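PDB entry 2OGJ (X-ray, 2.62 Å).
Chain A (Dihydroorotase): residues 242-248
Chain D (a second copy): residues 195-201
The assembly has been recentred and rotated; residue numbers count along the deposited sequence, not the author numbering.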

# COMPACT_ATOMS: atom_id res chain seq x y z
N MSE A 242 4.03 -31.37 -13.57
CA MSE A 242 4.97 -32.19 -14.33
C MSE A 242 6.39 -31.60 -14.39
O MSE A 242 7.33 -32.28 -14.79
CB MSE A 242 4.42 -32.45 -15.74
CG MSE A 242 4.44 -33.93 -16.17
SE MSE A 242 4.00 -35.13 -14.86
CE MSE A 242 2.37 -34.60 -14.45
N GLU A 243 6.54 -30.34 -13.98
CA GLU A 243 7.85 -29.68 -13.97
C GLU A 243 8.58 -29.86 -12.63
O GLU A 243 9.78 -29.60 -12.52
CB GLU A 243 7.67 -28.19 -14.26
CG GLU A 243 6.48 -27.59 -13.52
CD GLU A 243 6.52 -26.08 -13.39
OE1 GLU A 243 6.98 -25.40 -14.34
OE2 GLU A 243 6.08 -25.57 -12.34
N ASP A 244 7.84 -30.30 -11.62
CA ASP A 244 8.40 -30.50 -10.28
C ASP A 244 7.97 -31.85 -9.71
O ASP A 244 6.83 -32.01 -9.28
CB ASP A 244 7.90 -29.38 -9.36
CG ASP A 244 8.57 -29.39 -8.00
OD1 ASP A 244 9.02 -30.46 -7.54
OD2 ASP A 244 8.64 -28.31 -7.37
N GLU A 245 8.88 -32.81 -9.72
CA GLU A 245 8.58 -34.14 -9.19
C GLU A 245 8.13 -34.10 -7.74
O GLU A 245 7.39 -34.97 -7.29
CB GLU A 245 9.80 -35.07 -9.32
CG GLU A 245 9.97 -35.66 -10.71
CD GLU A 245 8.99 -36.78 -10.99
OE1 GLU A 245 8.88 -37.18 -12.17
OE2 GLU A 245 8.34 -37.28 -10.04
N ASP A 246 8.59 -33.10 -6.99
CA ASP A 246 8.20 -32.95 -5.59
C ASP A 246 6.73 -32.60 -5.54
O ASP A 246 5.98 -33.15 -4.71
CB ASP A 246 9.01 -31.84 -4.91
CG ASP A 246 10.46 -32.20 -4.76
OD1 ASP A 246 11.29 -31.29 -4.55
OD2 ASP A 246 10.78 -33.40 -4.85
N LEU A 247 6.33 -31.70 -6.43
CA LEU A 247 4.94 -31.26 -6.52
C LEU A 247 4.08 -32.44 -6.95
O LEU A 247 3.02 -32.70 -6.36
CB LEU A 247 4.78 -30.14 -7.56
CG LEU A 247 3.55 -29.23 -7.47
CD1 LEU A 247 3.02 -29.00 -8.84
CD2 LEU A 247 2.46 -29.81 -6.59
N PHE A 248 4.53 -33.16 -7.98
CA PHE A 248 3.79 -34.30 -8.48
C PHE A 248 3.57 -35.31 -7.38
O PHE A 248 2.48 -35.83 -7.22
CB PHE A 248 4.49 -35.00 -9.64
CG PHE A 248 3.68 -36.11 -10.24
CD1 PHE A 248 2.75 -35.84 -11.25
CD2 PHE A 248 3.78 -37.41 -9.75
CE1 PHE A 248 1.93 -36.85 -11.76
CE2 PHE A 248 2.98 -38.42 -10.24
CZ PHE A 248 2.05 -38.14 -11.26
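Chain D (195-201) KKIAKIL

Contact between a helix start in chain A of dihydroorotase and a helical segment in a second copy, chain D. In chain A, residues 242-244 are loop or turn, and the helix begins at Glu245(A) and runs on beyond Phe248(A); its first turn is closed by the backbone bond from Phe248(A) N to Asp244(A) O at 2.9 Å. Chain D enters as helix already formed before Lys195(D), with bonds such as Lys199(D) N to Lys195(D) O at 3.1 Å and Leu201(D) N to Ile197(D) O at 3.1 Å. The backbones come nearest where the chain A loop faces the helix, with the CA atoms of Glu243(A) and Ile200(D) 6.4 Å apart. No backbone hydrogen bond joins the two stretches directly, so side chains carry most of the contact, which buries 315 Å² summed over both sides.

Asp244(A) serves both its own helix and the contact with chain D. It occupies the N-cap position with chi1 in t, and its OD1 accepts from Leu247(A) N at 3.2 Å and, in a weak bond, from Asp246(A) N at 2.7 Å. This leaves OD2 to meet chain D: Lys196(D) NZ donates to Asp244(A) OD2 at 3.1 Å within a salt bridge, and Lys199(D) NZ makes a long salt bridge to Asp244(A) OD2 at 3.6 Å. One carboxylate thus caps its own helix and binds the neighbouring copy. Lys199(D) NZ forms its shorter salt bridge with Asp246(A), donating to OD1 at 2.9 Å, so its ammonium links the cap residue to the first turn of the helix.

The two lysines approach differently. The CA-to-CB bond of Lys199(D) points toward chain A, whereas that of Lys196(D) points sideways and the long side chain brings its end nearer. Lys196(D) NZ also lies 4.0 Å from Leu247(A) CG, placing the ammonium beside a buried aliphatic side chain as well as the carboxylate.

Beside the charged pairs, Glu243(A) points toward chain D and lies against Ile200(D), with OE1 3.5 Å from CD1. This is a packing contact; both carboxylate oxygens of Glu243(A) are hydrogen-bonded elsewhere in the structure. A water bridges the backbones, donating to Lys199(D) O at 3.0 Å and weakly to Glu243(A) O at 3.4 Å. Ile197(D) points away, and Glu245(A) and Phe248(A) make no contact with the chain D segment.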

# COMPACT_ATOMS: atom_id res chain seq x y z
N LYS D 195 13.11 -20.34 -4.76
CA LYS D 195 13.42 -21.75 -4.60
C LYS D 195 12.63 -22.60 -5.59
O LYS D 195 13.14 -23.61 -6.10
CB LYS D 195 13.11 -22.23 -3.19
CG LYS D 195 13.46 -23.70 -2.96
CD LYS D 195 14.94 -23.93 -3.17
CE LYS D 195 15.28 -25.40 -3.18
NZ LYS D 195 16.70 -25.56 -3.60
N LYS D 196 11.39 -22.20 -5.82
CA LYS D 196 10.54 -22.93 -6.75
C LYS D 196 11.13 -22.90 -8.15
O LYS D 196 11.32 -23.95 -8.75
CB LYS D 196 9.14 -22.31 -6.78
CG LYS D 196 8.18 -22.98 -7.77
CD LYS D 196 7.88 -24.42 -7.38
CE LYS D 196 6.89 -25.07 -8.34
NZ LYS D 196 6.34 -26.34 -7.79
N ILE D 197 11.44 -21.71 -8.66
CA ILE D 197 11.99 -21.63 -10.01
C ILE D 197 13.43 -22.13 -10.10
O ILE D 197 13.90 -22.46 -11.20
CB ILE D 197 11.82 -20.19 -10.62
CG1 ILE D 197 13.12 -19.72 -11.26
CG2 ILE D 197 11.33 -19.21 -9.58
CD1 ILE D 197 13.00 -18.39 -11.91
N ALA D 198 14.13 -22.22 -8.98
CA ALA D 198 15.49 -22.75 -9.01
C ALA D 198 15.38 -24.27 -9.24
O ALA D 198 16.22 -24.86 -9.93
CB ALA D 198 16.21 -22.47 -7.71
N LYS D 199 14.35 -24.90 -8.67
CA LYS D 199 14.12 -26.34 -8.83
C LYS D 199 13.75 -26.64 -10.28
O LYS D 199 14.06 -27.71 -10.81
CB LYS D 199 13.00 -26.84 -7.92
CG LYS D 199 13.33 -26.76 -6.45
CD LYS D 199 12.10 -26.94 -5.58
CE LYS D 199 11.72 -28.38 -5.45
NZ LYS D 199 10.70 -28.50 -4.38
N ILE D 200 13.07 -25.70 -10.92
CA ILE D 200 12.68 -25.88 -12.31
C ILE D 200 13.92 -25.89 -13.18
O ILE D 200 14.12 -26.81 -13.95
CB ILE D 200 11.70 -24.76 -12.75
CG1 ILE D 200 10.32 -25.02 -12.13
CG2 ILE D 200 11.62 -24.70 -14.25
CD1 ILE D 200 9.37 -23.85 -12.26
N LEU D 201 14.75 -24.87 -13.04
CA LEU D 201 15.98 -24.79 -13.84
C LEU D 201 16.96 -25.86 -13.37
O LEU D 201 17.93 -26.14 -14.06
CB LEU D 201 16.65 -23.42 -13.67
CG LEU D 201 15.89 -22.12 -13.92
CD1 LEU D 201 16.68 -20.96 -13.34
CD2 LEU D 201 15.67 -21.93 -15.39
O HOH W 1 12.94 -30.33 -11.65